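Local coordinates for regulatory protein RecX (Lactobacillus reuteri, PDB 3D5L) that probably modulates the activity of RecA, the bacterial recombinase that serves DNA repair, at residues N19-D23 with G24-F28; R39-K42 with G43-L46; V118-M121 with I122-L126; Q176-R179 with R180-K184. All coordinates share one frame; numbering follows the deposited sequence.

Contact 1 of 4, residues N19-D23 with G24-F28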
loop_
_atom_site.group_PDB
_atom_site.type_symbol
_atom_site.label_atom_id
_atom_site.label_comp_id
_atom_site.label_asym_id
_atom_site.label_seq_id
_atom_site.Cartn_x
_atom_site.Cartn_y
_atom_site.Cartn_z
ATOM N N ASN A 19 28.619 13.220 7.319
ATOM C CA ASN A 19 29.596 12.620 8.211
ATOM C C ASN A 19 29.890 13.650 9.295
ATOM O O ASN A 19 30.198 14.803 8.988
ATOM C CB ASN A 19 30.890 12.269 7.463
ATOM C CG ASN A 19 30.689 11.186 6.423
ATOM O OD1 ASN A 19 29.995 10.201 6.667
ATOM N ND2 ASN A 19 31.312 11.353 5.257
ATOM N N ILE A 20 29.780 13.233 10.555
ATOM C CA ILE A 20 30.028 14.123 11.688
ATOM C C ILE A 20 31.335 13.794 12.402
ATOM O O ILE A 20 31.593 12.647 12.767
ATOM C CB ILE A 20 28.869 14.070 12.714
ATOM C CG1 ILE A 20 27.653 14.826 12.172
ATOM C CG2 ILE A 20 29.292 14.711 14.027
ATOM C CD1 ILE A 20 27.125 14.296 10.871
ATOM N N TYR A 21 32.158 14.821 12.590
ATOM C CA TYR A 21 33.445 14.691 13.261
ATOM C C TYR A 21 33.392 15.365 14.622
ATOM O O TYR A 21 33.017 16.530 14.734
ATOM C CB TYR A 21 34.547 15.350 12.430
ATOM C CG TYR A 21 34.819 14.673 11.109
ATOM C CD1 TYR A 21 35.985 13.936 10.905
ATOM C CD2 TYR A 21 33.903 14.757 10.063
ATOM C CE1 TYR A 21 36.231 13.297 9.681
ATOM C CE2 TYR A 21 34.133 14.127 8.847
ATOM C CZ TYR A 21 35.294 13.400 8.663
ATOM O OH TYR A 21 35.496 12.761 7.458
ATOM N N LEU A 22 33.770 14.627 15.656
ATOM C CA LEU A 22 33.782 15.175 17.001
ATOM C C LEU A 22 35.224 15.388 17.433
ATOM O O LEU A 22 36.025 14.449 17.449
ATOM C CB LEU A 22 33.071 14.230 17.974
ATOM C CG LEU A 22 31.561 14.123 17.750
ATOM C CD1 LEU A 22 30.972 13.021 18.617
ATOM C CD2 LEU A 22 30.919 15.459 18.063
ATOM N N ASP A 23 35.563 16.635 17.745
ATOM C CA ASP A 23 36.913 16.967 18.195
ATOM C C ASP A 23 37.985 16.522 17.205
ATOM O O ASP A 23 38.998 15.931 17.594
ATOM C CB ASP A 23 37.163 16.330 19.563
ATOM C CG ASP A 23 36.141 16.765 20.599
ATOM O OD1 ASP A 23 36.133 17.965 20.969
ATOM O OD2 ASP A 23 35.344 15.907 21.040
ATOM N N GLY A 24 37.748 16.806 15.924
ATOM C CA GLY A 24 38.700 16.456 14.883
ATOM C C GLY A 24 38.683 15.028 14.365
ATOM O O GLY A 24 39.501 14.690 13.507
ATOM N N LYS A 25 37.769 14.192 14.856
ATOM C CA LYS A 25 37.706 12.792 14.415
ATOM C C LYS A 25 36.306 12.332 13.996
ATOM O O LYS A 25 35.305 12.692 14.624
ATOM C CB LYS A 25 38.196 11.866 15.531
ATOM C CG LYS A 25 39.470 12.316 16.227
ATOM C CD LYS A 25 39.764 11.421 17.426
ATOM C CE LYS A 25 40.968 11.909 18.228
ATOM N NZ LYS A 25 41.188 11.054 19.435
ATOM N N TYR A 26 36.244 11.514 12.947
ATOM C CA TYR A 26 34.972 10.996 12.464
ATOM C C TYR A 26 34.246 10.265 13.585
ATOM O O TYR A 26 34.832 9.411 14.258
ATOM C CB TYR A 26 35.186 10.030 11.304
ATOM C CG TYR A 26 33.896 9.395 10.829
ATOM C CD1 TYR A 26 32.967 10.125 10.074
ATOM C CD2 TYR A 26 33.580 8.086 11.172
ATOM C CE1 TYR A 26 31.757 9.563 9.683
ATOM C CE2 TYR A 26 32.372 7.512 10.786
ATOM C CZ TYR A 26 31.468 8.253 10.047
ATOM O OH TYR A 26 30.272 7.685 9.678
ATOM N N ALA A 27 32.969 10.591 13.776
ATOM C CA ALA A 27 32.166 9.964 14.826
ATOM C C ALA A 27 30.982 9.148 14.302
ATOM O O ALA A 27 30.861 7.960 14.607
ATOM C CB ALA A 27 31.675 11.020 15.804
ATOM N N PHE A 28 30.102 9.765 13.519
ATOM C CA PHE A 28 28.945 9.028 13.010
ATOM C C PHE A 28 28.219 9.748 11.886
ATOM O O PHE A 28 28.428 10.943 11.658
ATOM C CB PHE A 28 27.971 8.724 14.161
ATOM C CG PHE A 28 27.486 9.942 14.879
ATOM C CD1 PHE A 28 26.420 10.683 14.381
ATOM C CD2 PHE A 28 28.102 10.360 16.052
ATOM C CE1 PHE A 28 25.976 11.821 15.043
ATOM C CE2 PHE A 28 27.668 11.496 16.720
ATOM C CZ PHE A 28 26.600 12.230 16.215
HETATM O O HOH W 1 29.724 7.337 7.149
#
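Ile20 O takes the N-H of Ala27 at 2.7 Å and, more weakly, that of Phe28, so two residues of strand 25-28 stand against one of strand 19-22 and the register slips by one between the pairs Ile20-Phe28 and Tyr21-Tyr26. Leu22 N meets Lys25 O at 2.7 Å. On one face the tyrosines pair T-shaped: Tyr26 carries CG anti to its backbone N (chi1 176°), its ring edge turned onto the face of Tyr21, centroids 5.8 Å apart and planes at 78°. Tyr26 CB also rests on that ring, 3.8 Å from Tyr21 CE1. Ala27 and Phe28 facing Ile20 form a classic beta bulge, in a hairpin closed by a type I' turn from Leu22 to Lys25, where a side chain on Gly24 would collide with Asp23 O. Strand 4-11 flanks the hairpin, and its Lys8 makes a cation-pi contact with Tyr21. Asn19 CB sits in plane at the edge of the Tyr26 ring, 3.6 Å from CE1. A water accepts from Tyr26 OH at 2.6 Å and donates to Asn19 OD1, while Asn19 ND2 binds Glu10. Among the apolar contacts, Leu22 CD1 lies 3.5 Å from Ala27 CB, and Ile20 CG2 over the Phe28 ring's rim.

Contact 2 of 4, residues R39-K42 with G43-L46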
loop_
_atom_site.group_PDB
_atom_site.type_symbol
_atom_site.label_atom_id
_atom_site.label_comp_id
_atom_site.label_asym_id
_atom_site.label_seq_id
_atom_site.Cartn_x
_atom_site.Cartn_y
_atom_site.Cartn_z
ATOM N N ARG A 39 19.426 19.626 15.477
ATOM C CA ARG A 39 20.109 20.912 15.377
ATOM C C ARG A 39 21.638 20.817 15.383
ATOM O O ARG A 39 22.316 21.650 15.985
ATOM C CB ARG A 39 19.645 21.804 16.540
ATOM C CG ARG A 39 18.201 22.275 16.427
ATOM C CD ARG A 39 17.604 22.709 17.769
ATOM N NE ARG A 39 17.007 21.586 18.496
ATOM C CZ ARG A 39 17.549 20.998 19.558
ATOM N NH1 ARG A 39 18.710 21.424 20.038
ATOM N NH2 ARG A 39 16.936 19.971 20.133
ATOM N N LEU A 40 22.178 19.824 14.687
ATOM C CA LEU A 40 23.619 19.617 14.638
ATOM C C LEU A 40 24.365 20.636 13.770
ATOM O O LEU A 40 23.914 20.984 12.678
ATOM C CB LEU A 40 23.901 18.190 14.155
ATOM C CG LEU A 40 23.130 17.112 14.933
ATOM C CD1 LEU A 40 23.438 15.745 14.364
ATOM C CD2 LEU A 40 23.499 17.173 16.407
ATOM N N MET A 41 25.505 21.109 14.276
ATOM C CA MET A 41 26.338 22.084 13.571
ATOM C C MET A 41 27.728 22.155 14.216
ATOM O O MET A 41 27.974 21.511 15.233
ATOM C CB MET A 41 25.670 23.462 13.605
ATOM C CG MET A 41 25.697 24.136 14.968
ATOM S SD MET A 41 24.371 25.359 15.164
ATOM C CE MET A 41 24.500 26.268 13.620
ATOM N N LYS A 42 28.633 22.930 13.620
ATOM C CA LYS A 42 29.995 23.073 14.147
ATOM C C LYS A 42 29.952 23.691 15.539
ATOM O O LYS A 42 29.542 24.841 15.690
ATOM C CB LYS A 42 30.846 23.979 13.244
ATOM C CG LYS A 42 30.900 23.606 11.765
ATOM C CD LYS A 42 31.524 22.237 11.524
ATOM C CE LYS A 42 31.886 22.031 10.040
ATOM N NZ LYS A 42 30.763 22.308 9.094
ATOM N N GLY A 43 30.369 22.927 16.548
ATOM C CA GLY A 43 30.371 23.429 17.913
ATOM C C GLY A 43 29.358 22.814 18.868
ATOM O O GLY A 43 29.395 23.080 20.073
ATOM N N THR A 44 28.452 21.989 18.351
ATOM C CA THR A 44 27.439 21.356 19.195
ATOM C C THR A 44 28.038 20.333 20.159
ATOM O O THR A 44 28.839 19.491 19.758
ATOM C CB THR A 44 26.368 20.639 18.340
ATOM O OG1 THR A 44 25.752 21.577 17.449
ATOM C CG2 THR A 44 25.300 20.019 19.231
ATOM N N GLU A 45 27.645 20.416 21.427
ATOM C CA GLU A 45 28.121 19.477 22.441
ATOM C C GLU A 45 27.072 18.378 22.613
ATOM O O GLU A 45 25.870 18.653 22.571
ATOM C CB GLU A 45 28.333 20.185 23.780
ATOM C CG GLU A 45 29.324 21.330 23.725
ATOM C CD GLU A 45 29.724 21.824 25.106
ATOM O OE1 GLU A 45 30.488 22.808 25.180
ATOM O OE2 GLU A 45 29.282 21.226 26.113
ATOM N N LEU A 46 27.527 17.142 22.829
ATOM C CA LEU A 46 26.611 16.018 22.974
ATOM C C LEU A 46 26.957 15.027 24.078
ATOM O O LEU A 46 28.124 14.672 24.263
ATOM C CB LEU A 46 26.528 15.248 21.653
ATOM C CG LEU A 46 26.101 16.004 20.396
ATOM C CD1 LEU A 46 26.374 15.146 19.166
ATOM C CD2 LEU A 46 24.630 16.378 20.503
#
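Thr44 keeps OG1 beside its own backbone N, anti to the carbonyl carbon (chi1 -58°), which brings the hydroxyl to Met41 O, where the turn already points its N-H. Met41 swings CG between its backbone N and carbonyl carbon (chi1 72°), 3.6 Å from Thr44 OG1, the two side chains crossing at about a right angle. Met41 O accepts twice: from Thr44 N at 3.2 Å, in a nearly straight bond (166° at the hydrogen), and from Thr44 OG1 at 3.1 Å. Both donors stand above the same face of the carbonyl plane, off its lone pairs. A valine in place of Thr44 would probably cost Met41 O the hydroxyl donor and leave it, within the turn, the single bond from Thr44 N. Leu40 CD2 meets Leu46 CD2 at 4.3 Å, and both leucines pack on Ile54 of helix 48-71. Backbone bonds to Ile6 tie Gly43 and Thr44 to strand 4-11. The chain has just left helix 32-37, which ends in a Schellman motif with Arg39 as its C-prime residue. From Met41 to Thr44 it makes a type II beta turn into strand 45-46, with Gly43 where a side chain would strike Lys42 O.

Contact 3 of 4, residues V118-M121 with I122-L126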
loop_
_atom_site.group_PDB
_atom_site.type_symbol
_atom_site.label_atom_id
_atom_site.label_comp_id
_atom_site.label_asym_id
_atom_site.label_seq_id
_atom_site.Cartn_x
_atom_site.Cartn_y
_atom_site.Cartn_z
ATOM N N VAL A 118 -10.330 -1.058 -8.519
ATOM C CA VAL A 118 -11.617 -1.378 -9.126
ATOM C C VAL A 118 -11.586 -1.068 -10.617
ATOM O O VAL A 118 -11.972 -1.904 -11.433
ATOM C CB VAL A 118 -12.772 -0.618 -8.434
ATOM C CG1 VAL A 118 -14.062 -0.792 -9.215
ATOM C CG2 VAL A 118 -12.961 -1.163 -7.017
ATOM N N ARG A 119 -11.108 0.123 -10.970
ATOM C CA ARG A 119 -11.010 0.514 -12.365
ATOM C C ARG A 119 -10.219 -0.524 -13.173
ATOM O O ARG A 119 -10.645 -0.947 -14.245
ATOM C CB ARG A 119 -10.341 1.887 -12.475
ATOM C CG ARG A 119 -10.080 2.352 -13.900
ATOM C CD ARG A 119 -11.279 2.088 -14.784
ATOM N NE ARG A 119 -12.515 2.540 -14.155
ATOM C CZ ARG A 119 -13.714 2.472 -14.724
ATOM N NH1 ARG A 119 -13.845 1.968 -15.948
ATOM N NH2 ARG A 119 -14.780 2.907 -14.063
ATOM N N THR A 120 -9.067 -0.937 -12.657
ATOM C CA THR A 120 -8.251 -1.927 -13.349
ATOM C C THR A 120 -9.005 -3.254 -13.470
ATOM O O THR A 120 -8.882 -3.938 -14.478
ATOM C CB THR A 120 -6.924 -2.202 -12.614
ATOM O OG1 THR A 120 -6.165 -0.992 -12.505
ATOM C CG2 THR A 120 -6.102 -3.224 -13.380
ATOM N N MET A 121 -9.769 -3.622 -12.439
ATOM C CA MET A 121 -10.529 -4.870 -12.479
ATOM C C MET A 121 -11.588 -4.772 -13.572
ATOM O O MET A 121 -11.815 -5.704 -14.338
ATOM C CB MET A 121 -11.212 -5.144 -11.134
ATOM C CG MET A 121 -10.289 -5.705 -10.038
ATOM S SD MET A 121 -9.273 -7.123 -10.586
ATOM C CE MET A 121 -7.649 -6.342 -10.666
ATOM N N ILE A 122 -12.239 -3.623 -13.645
ATOM C CA ILE A 122 -13.255 -3.417 -14.658
ATOM C C ILE A 122 -12.672 -3.491 -16.082
ATOM O O ILE A 122 -13.353 -3.907 -17.021
ATOM C CB ILE A 122 -13.944 -2.073 -14.421
ATOM C CG1 ILE A 122 -14.863 -2.207 -13.210
ATOM C CG2 ILE A 122 -14.711 -1.636 -15.665
ATOM C CD1 ILE A 122 -15.572 -0.927 -12.824
ATOM N N ASN A 123 -11.401 -3.114 -16.219
ATOM C CA ASN A 123 -10.703 -3.112 -17.502
ATOM C C ASN A 123 -10.057 -4.437 -17.912
ATOM O O ASN A 123 -9.811 -4.663 -19.092
ATOM C CB ASN A 123 -9.583 -2.066 -17.481
ATOM C CG ASN A 123 -10.081 -0.645 -17.639
ATOM O OD1 ASN A 123 -9.321 0.299 -17.426
ATOM N ND2 ASN A 123 -11.343 -0.478 -18.028
ATOM N N THR A 124 -9.765 -5.304 -16.948
ATOM C CA THR A 124 -9.078 -6.549 -17.258
ATOM C C THR A 124 -9.662 -7.809 -16.625
ATOM O O THR A 124 -9.112 -8.899 -16.800
ATOM C CB THR A 124 -7.593 -6.467 -16.808
ATOM O OG1 THR A 124 -7.538 -6.414 -15.373
ATOM C CG2 THR A 124 -6.907 -5.216 -17.379
ATOM N N ASP A 125 -10.767 -7.683 -15.902
ATOM C CA ASP A 125 -11.326 -8.848 -15.235
ATOM C C ASP A 125 -12.839 -9.020 -15.313
ATOM O O ASP A 125 -13.559 -8.156 -15.807
ATOM C CB ASP A 125 -10.913 -8.818 -13.769
ATOM C CG ASP A 125 -10.105 -10.021 -13.369
ATOM O OD1 ASP A 125 -10.530 -11.157 -13.699
ATOM O OD2 ASP A 125 -9.050 -9.829 -12.719
ATOM N N LEU A 126 -13.309 -10.154 -14.799
ATOM C CA LEU A 126 -14.733 -10.465 -14.788
ATOM C C LEU A 126 -15.208 -10.840 -13.381
ATOM O O LEU A 126 -16.024 -11.750 -13.194
ATOM C CB LEU A 126 -15.028 -11.591 -15.783
ATOM C CG LEU A 126 -14.686 -11.257 -17.240
ATOM C CD1 LEU A 126 -15.021 -12.444 -18.148
ATOM C CD2 LEU A 126 -15.463 -10.016 -17.672
#
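Met121 O is gripped by two backbone N-H groups: Asp125 N at 2.7 Å, tilted modestly from the carbonyl plane, and Thr124 N in a longer, weak bond. Its neighbour Thr120 O also gathers the N-H groups of Asn123 and Thr124, both weakly. Thr124 OG1, between its own backbone N and carbonyl carbon (chi1 67°), comes within 3.0 Å of Thr120 O, though whether that hydroxyl hydrogen goes to it is not settled. One turn earlier the bonding is regular, with Ile122 N giving to Val118 O at 2.8 Å. Of the side chains, Met121 and Asp125 run side by side, SD 3.5 Å from Asp125 OD2, while Asp125 OD1 offers its anti lone pair to Leu126 N.

Ile122 is shared by two partners. Its CD1 touches Val118 CG1 at 3.9 Å and also lies over the rim of one face of the Arg119 guanidinium, whose NH1 is 3.7 Å from Ile122 CG2. Arg119 gets there by bending at chi2 and chi3, which folds its chain forward along the helix to Ile122 and Asn123. Asn123 ND2 stands at the edge of the same guanidinium, and Asn123 OD1 is 3.7 Å from Arg119 CD. An alanine at Ile122 would probably take away the apolar support at one face of the Arg119 guanidinium and open a gap beside Val118. Val118 and Met121 also pack on Ile132 of helix 129-138, and Ile122 on Val157 of helix 155-172. The bonding, regular at first and then loosened into shared carbonyls, belongs to the last turn of helix 110-124, in the second three-helix domain of the RecX family.

Contact 4 of 4, residues Q176-R179 with R180-K184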
loop_
_atom_site.group_PDB
_atom_site.type_symbol
_atom_site.label_atom_id
_atom_site.label_comp_id
_atom_site.label_asym_id
_atom_site.label_seq_id
_atom_site.Cartn_x
_atom_site.Cartn_y
_atom_site.Cartn_z
ATOM N N GLN A 176 -23.313 -30.212 -19.847
ATOM C CA GLN A 176 -24.343 -30.520 -18.852
ATOM C C GLN A 176 -25.765 -30.244 -19.329
ATOM O O GLN A 176 -25.985 -29.396 -20.187
ATOM C CB GLN A 176 -24.065 -29.729 -17.567
ATOM C CG GLN A 176 -22.737 -30.093 -16.925
ATOM C CD GLN A 176 -22.481 -29.351 -15.635
ATOM O OE1 GLN A 176 -23.418 -28.893 -14.976
ATOM N NE2 GLN A 176 -21.215 -29.247 -15.251
ATOM N N PRO A 177 -26.750 -30.978 -18.786
ATOM C CA PRO A 177 -28.164 -30.810 -19.155
ATOM C C PRO A 177 -28.773 -29.471 -18.697
ATOM O O PRO A 177 -28.279 -28.841 -17.768
ATOM C CB PRO A 177 -28.838 -32.010 -18.490
ATOM C CG PRO A 177 -27.971 -32.268 -17.288
ATOM C CD PRO A 177 -26.581 -32.098 -17.841
ATOM N N GLU A 178 -29.844 -29.065 -19.379
ATOM C CA GLU A 178 -30.595 -27.833 -19.130
ATOM C C GLU A 178 -30.508 -27.229 -17.740
ATOM O O GLU A 178 -29.852 -26.216 -17.537
ATOM C CB GLU A 178 -32.075 -28.061 -19.434
ATOM C CG GLU A 178 -32.382 -28.559 -20.830
ATOM C CD GLU A 178 -32.005 -27.559 -21.897
ATOM O OE1 GLU A 178 -32.522 -27.678 -23.031
ATOM O OE2 GLU A 178 -31.192 -26.654 -21.598
ATOM N N ARG A 179 -31.198 -27.859 -16.794
ATOM C CA ARG A 179 -31.262 -27.402 -15.412
ATOM C C ARG A 179 -29.912 -27.301 -14.708
ATOM O O ARG A 179 -29.651 -26.337 -13.982
ATOM C CB ARG A 179 -32.212 -28.310 -14.607
ATOM C CG ARG A 179 -32.394 -27.889 -13.151
ATOM C CD ARG A 179 -33.653 -28.501 -12.521
ATOM N NE ARG A 179 -33.646 -28.378 -11.065
ATOM C CZ ARG A 179 -33.868 -27.247 -10.398
ATOM N NH1 ARG A 179 -34.132 -26.125 -11.049
ATOM N NH2 ARG A 179 -33.802 -27.233 -9.072
ATOM N N ARG A 180 -29.050 -28.289 -14.911
ATOM C CA ARG A 180 -27.742 -28.249 -14.266
ATOM C C ARG A 180 -26.871 -27.175 -14.868
ATOM O O ARG A 180 -26.121 -26.510 -14.158
ATOM C CB ARG A 180 -27.010 -29.580 -14.400
ATOM C CG ARG A 180 -27.403 -30.616 -13.380
ATOM C CD ARG A 180 -26.589 -31.880 -13.585
ATOM N NE ARG A 180 -26.965 -32.934 -12.648
ATOM C CZ ARG A 180 -26.887 -32.826 -11.325
ATOM N NH1 ARG A 180 -26.450 -31.698 -10.770
ATOM N NH2 ARG A 180 -27.229 -33.857 -10.557
ATOM N N ARG A 181 -26.978 -27.008 -16.177
ATOM C CA ARG A 181 -26.163 -26.035 -16.883
ATOM C C ARG A 181 -26.454 -24.624 -16.413
ATOM O O ARG A 181 -25.534 -23.868 -16.110
ATOM C CB ARG A 181 -26.412 -26.144 -18.380
ATOM C CG ARG A 181 -25.410 -25.405 -19.235
ATOM C CD ARG A 181 -25.821 -25.528 -20.679
ATOM N NE ARG A 181 -24.872 -24.886 -21.571
ATOM C CZ ARG A 181 -25.037 -24.795 -22.887
ATOM N NH1 ARG A 181 -26.123 -25.311 -23.451
ATOM N NH2 ARG A 181 -24.121 -24.185 -23.635
ATOM N N GLU A 182 -27.736 -24.280 -16.347
ATOM C CA GLU A 182 -28.150 -22.957 -15.912
ATOM C C GLU A 182 -27.732 -22.707 -14.454
ATOM O O GLU A 182 -27.113 -21.687 -14.155
ATOM C CB GLU A 182 -29.670 -22.792 -16.048
ATOM C CG GLU A 182 -30.316 -23.504 -17.243
ATOM C CD GLU A 182 -29.882 -22.974 -18.608
ATOM O OE1 GLU A 182 -29.998 -21.748 -18.837
ATOM O OE2 GLU A 182 -29.440 -23.787 -19.462
ATOM N N GLN A 183 -28.062 -23.633 -13.554
ATOM C CA GLN A 183 -27.715 -23.468 -12.140
ATOM C C GLN A 183 -26.224 -23.198 -11.959
ATOM O O GLN A 183 -25.831 -22.342 -11.171
ATOM C CB GLN A 183 -28.092 -24.713 -11.329
ATOM C CG GLN A 183 -29.554 -25.120 -11.403
ATOM C CD GLN A 183 -29.886 -26.246 -10.434
ATOM O OE1 GLN A 183 -30.449 -26.012 -9.361
ATOM N NE2 GLN A 183 -29.521 -27.477 -10.798
ATOM N N LYS A 184 -25.400 -23.946 -12.684
ATOM C CA LYS A 184 -23.947 -23.803 -12.621
ATOM C C LYS A 184 -23.536 -22.366 -12.983
ATOM O O LYS A 184 -22.572 -21.825 -12.439
ATOM C CB LYS A 184 -23.295 -24.792 -13.595
ATOM C CG LYS A 184 -21.836 -25.062 -13.323
ATOM C CD LYS A 184 -21.661 -25.781 -12.001
ATOM C CE LYS A 184 -20.183 -25.924 -11.641
ATOM N NZ LYS A 184 -20.023 -26.686 -10.371
HETATM O O HOH W 2 -27.174 -27.899 -22.101
#
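Arg180 lies alongside Pro177, the two side chains pointing the same way, with Arg180 CD 4.0 Å from Pro177 CG. Gln176 crosses it at about a right angle, setting OE1 3.7 Å from Arg180 CB.

Arg181 follows, its N giving to Pro177 O at 2.8 Å nearly along the C=O axis. With CG anti to the backbone N (chi1 -167°) and the chain extended to NE, its side chain runs back past Gln176 O. A water joins the two, donating to Gln176 O and accepting from Arg181 NH1 at 3.1 Å, while NH2 is bound to Phe170 O. This is the opening turn of helix 178-191 in the third three-helix domain of RecX, led in by Pro177, whose carbonyl serves the turn.

Glu182 comes next, its N pointing at Glu178 O, although the place of that oxygen is less sure. The two glutamates lie side by side in the model, their OE2 atoms 4.0 Å apart, but Glu182 CG is too close to Glu178 O, so the placement of its side chain is doubtful.

As modelled, Gln183 stacks on Arg179: amide and guanidinium planes are 29° apart, with OE1 over the rim of one face and 3.6 Å from Arg179 NH2. Gln183 CG lies too close to Arg179 O for this to be firm. Arg179 reaches this position on a chain extended from CG to NE.

Lys184 continues the helix through its N to Arg180 O at 3.0 Å. Its side chain touches Tyr173, while its CB remains 4.3 Å from Gln176 OE1.

The four contacts follow one another along an elongated chain. Contacts 1 and 2 belong to the same antiparallel sheet near the N-terminus, their centres about 11 Å apart, and they touch where Phe28 CZ meets Leu46 CD1 at 4.2 Å. Contacts 3 and 4 lie on the other side of the chain's centre, in the second and third three-helix domains; their centres are about 28 Å apart and their nearest atoms about 12 Å. From centre to centre, contact 1 is about 56 Å from contact 3 and 79 Å from contact 4. A sulfate, probably from the crystallisation liquor, sits about 5 Å from the side chain of Tyr26 in contact 1.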